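Local coordinates for GRAS family transcription factor containing protein, expressed (Oryza sativa Japonica Group, PDB 5HYZ) that binds DNA in vitro and probably acts as a nuclear transcription factor in plant development and abiotic stress resistance, at residues A93-N98 with W124-Q129. Numbering follows the deposited sequence.
Sequences AHLTAN and WAALLQ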
ATOM      1  N   ALA A  93      11.583   3.966   0.380  1.00 10.41           N
ATOM      2  CA  ALA A  93      12.627   4.613   1.186  1.00 13.24           C
ATOM      3  C   ALA A  93      12.408   4.387   2.691  1.00  9.75           C
ATOM      4  O   ALA A  93      13.304   3.947   3.452  1.00 12.61           O
ATOM      5  CB  ALA A  93      12.596   6.109   0.846  1.00 15.89           C
ATOM      6  N   HIS A  94      11.199   4.687   3.145  1.00 12.12           N
ATOM      7  CA  HIS A  94      10.890   4.482   4.584  1.00 12.97           C
ATOM      8  C   HIS A  94      11.089   3.084   5.096  1.00 13.60           C
ATOM      9  O   HIS A  94      11.629   2.873   6.162  1.00 12.61           O
ATOM     10  CB  HIS A  94       9.405   4.837   4.858  1.00 18.45           C
ATOM     11  CG  HIS A  94       9.114   6.269   4.629  1.00 19.34           C
ATOM     12  ND1 HIS A  94       7.822   6.758   4.496  1.00 23.27           N
ATOM     13  CD2 HIS A  94       9.945   7.335   4.513  1.00 22.45           C
ATOM     14  CE1 HIS A  94       7.880   8.067   4.309  1.00 22.23           C
ATOM     15  NE2 HIS A  94       9.152   8.441   4.324  1.00 25.26           N
ATOM     16  N   LEU A  95      10.532   2.127   4.384  1.00 11.43           N
ATOM     17  CA  LEU A  95      10.672   0.755   4.862  1.00 12.25           C
ATOM     18  C   LEU A  95      12.114   0.273   4.836  1.00 11.78           C
ATOM     19  O   LEU A  95      12.526  -0.454   5.729  1.00 13.26           O
ATOM     20  CB  LEU A  95       9.786  -0.220   4.043  1.00 16.74           C
ATOM     21  CG  LEU A  95       8.307   0.072   4.306  1.00 19.83           C
ATOM     22  CD1 LEU A  95       7.393  -0.996   3.715  1.00 28.59           C
ATOM     23  CD2 LEU A  95       7.877   0.391   5.808  1.00 25.45           C
ATOM     24  N   THR A  96      12.898   0.691   3.828  1.00 12.38           N
ATOM     25  CA  THR A  96      14.267   0.221   3.796  1.00 13.92           C
ATOM     26  C   THR A  96      15.112   0.890   4.936  1.00 12.15           C
ATOM     27  O   THR A  96      15.891   0.209   5.649  1.00 12.14           O
ATOM     28  CB  THR A  96      14.899   0.520   2.419  1.00 15.49           C
ATOM     29  OG1 THR A  96      14.083  -0.105   1.436  1.00 12.83           O
ATOM     30  CG2 THR A  96      16.301  -0.062   2.312  1.00 14.67           C
ATOM     31  N   ALA A  97      14.904   2.179   5.122  1.00 11.84           N
ATOM     32  CA  ALA A  97      15.517   2.864   6.255  1.00 13.36           C
ATOM     33  C   ALA A  97      15.110   2.217   7.612  1.00 12.75           C
ATOM     34  O   ALA A  97      15.956   1.987   8.495  1.00 12.13           O
ATOM     35  CB  ALA A  97      15.124   4.336   6.227  1.00 11.59           C
ATOM     36  N   ASN A  98      13.810   1.922   7.760  1.00  9.03           N
ATOM     37  CA  ASN A  98      13.339   1.357   9.018  1.00 11.23           C
ATOM     38  C   ASN A  98      13.968   0.020   9.308  1.00 12.65           C
ATOM     39  O   ASN A  98      14.263  -0.302  10.456  1.00 11.01           O
ATOM     40  CB  ASN A  98      11.799   1.195   9.008  1.00 10.05           C
ATOM     41  CG  ASN A  98      11.075   2.499   9.228  1.00 14.26           C
ATOM     42  OD1 ASN A  98      11.720   3.524   9.466  1.00 12.51           O
ATOM     43  ND2 ASN A  98       9.720   2.472   9.200  1.00 12.35           N
ATOM     44  N   TRP A 124       7.318   6.578  11.013  1.00  7.84           N
ATOM     45  CA  TRP A 124       7.499   6.196  12.396  1.00  9.53           C
ATOM     46  C   TRP A 124       6.396   5.336  12.923  1.00  7.84           C
ATOM     47  O   TRP A 124       6.635   4.557  13.832  1.00 10.93           O
ATOM     48  CB  TRP A 124       7.675   7.503  13.267  1.00  9.96           C
ATOM     49  CG  TRP A 124       8.802   8.299  12.651  1.00  9.49           C
ATOM     50  CD1 TRP A 124       8.758   9.611  12.245  1.00 10.79           C
ATOM     51  CD2 TRP A 124      10.115   7.792  12.255  1.00  9.77           C
ATOM     52  NE1 TRP A 124       9.956   9.959  11.655  1.00 14.17           N
ATOM     53  CE2 TRP A 124      10.795   8.876  11.641  1.00 12.71           C
ATOM     54  CE3 TRP A 124      10.767   6.544  12.373  1.00 10.05           C
ATOM     55  CZ2 TRP A 124      12.088   8.756  11.115  1.00 11.66           C
ATOM     56  CZ3 TRP A 124      12.075   6.390  11.803  1.00  9.68           C
ATOM     57  CH2 TRP A 124      12.725   7.528  11.188  1.00 11.05           C
ATOM     58  N   ALA A 125       5.209   5.453  12.368  1.00 11.05           N
ATOM     59  CA  ALA A 125       4.159   4.499  12.749  1.00 12.20           C
ATOM     60  C   ALA A 125       4.582   3.081  12.308  1.00 10.99           C
ATOM     61  O   ALA A 125       4.485   2.121  13.083  1.00 10.52           O
ATOM     62  CB  ALA A 125       2.836   4.894  12.110  1.00 13.06           C
ATOM     63  N   ALA A 126       5.148   2.998  11.101  1.00 10.48           N
ATOM     64  CA  ALA A 126       5.646   1.707  10.636  1.00 10.37           C
ATOM     65  C   ALA A 126       6.775   1.180  11.529  1.00 10.58           C
ATOM     66  O   ALA A 126       6.856  -0.040  11.873  1.00 10.98           O
ATOM     67  CB  ALA A 126       6.085   1.833   9.135  1.00 10.44           C
ATOM     68  N   LEU A 127       7.699   2.069  11.902  1.00 10.18           N
ATOM     69  CA  LEU A 127       8.792   1.634  12.730  1.00  9.33           C
ATOM     70  C   LEU A 127       8.296   1.201  14.125  1.00 10.62           C
ATOM     71  O   LEU A 127       8.774   0.234  14.692  1.00 12.33           O
ATOM     72  CB  LEU A 127       9.841   2.789  12.919  1.00  8.68           C
ATOM     73  CG  LEU A 127      11.043   2.279  13.742  1.00 12.28           C
ATOM     74  CD1 LEU A 127      12.006   1.369  12.913  1.00 14.44           C
ATOM     75  CD2 LEU A 127      11.908   3.450  14.264  1.00 14.98           C
ATOM     76  N   LEU A 128       7.359   1.946  14.684  1.00 10.37           N
ATOM     77  CA  LEU A 128       6.825   1.562  16.011  1.00 10.31           C
ATOM     78  C   LEU A 128       6.226   0.146  15.951  1.00 12.56           C
ATOM     79  O   LEU A 128       6.455  -0.693  16.815  1.00 14.45           O
ATOM     80  CB  LEU A 128       5.754   2.561  16.436  1.00 12.25           C
ATOM     81  CG  LEU A 128       6.337   3.906  16.955  1.00 15.05           C
ATOM     82  CD1 LEU A 128       5.190   4.981  17.112  1.00 13.66           C
ATOM     83  CD2 LEU A 128       7.096   3.665  18.268  1.00 20.06           C
ATOM     84  N   GLN A 129       5.430  -0.089  14.930  1.00 11.57           N
ATOM     85  CA  GLN A 129       4.867  -1.451  14.769  1.00 13.25           C
ATOM     86  C   GLN A 129       5.954  -2.524  14.683  1.00 15.20           C
ATOM     87  O   GLN A 129       5.905  -3.610  15.351  1.00 17.13           O
ATOM     88  CB  GLN A 129       3.994  -1.466  13.522  1.00 10.64           C
ATOM     89  CG  GLN A 129       3.342  -2.886  13.185  1.00 14.51           C
ATOM     90  CD  GLN A 129       2.223  -3.211  14.134  1.00 22.53           C
ATOM     91  OE1 GLN A 129       1.662  -2.340  14.783  1.00 17.85           O
ATOM     92  NE2 GLN A 129       1.878  -4.512  14.227  1.00 24.65           N
TER
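N98 reaches across to A126 and L127 where two neighbouring helices, 89-104 and 122-132, pack beside the parallel strands of the Rossmann-like GRAS domain, within its predicted VHIID region. The short segments run at 37° to one another with their axes 9.9 Å apart, and the pair illustrates how one buried asparagine can bond a helix to its neighbour's backbone while its flanks take van der Waals contacts. N98 points its CB at the second helix, and CG beside the backbone N (chi1 -77°) puts the amide against A126 and L127. Its ND2 lies 3.7 Å from A126 CB and donates a hydrogen bond to the carbonyl oxygen of Q123, one turn before L127 on helix 122-132, which probably fixes the amide's rotation. The W124 indole meets the other branch of the amide: CZ3 approaches N98 OD1 at 3.7 Å, the two planes inclined by 36°, while NE1 is held by D115 of the predicted VHIID motif. Apolar contacts complete the interface. L95 brings CD2 to 4.0 Å from A126 CB, the same methyl that meets N98 ND2. L127, its CG anti to the backbone N, crosses the asparagine side chain at a slant and sets CD1 3.9 Å from N98 CB.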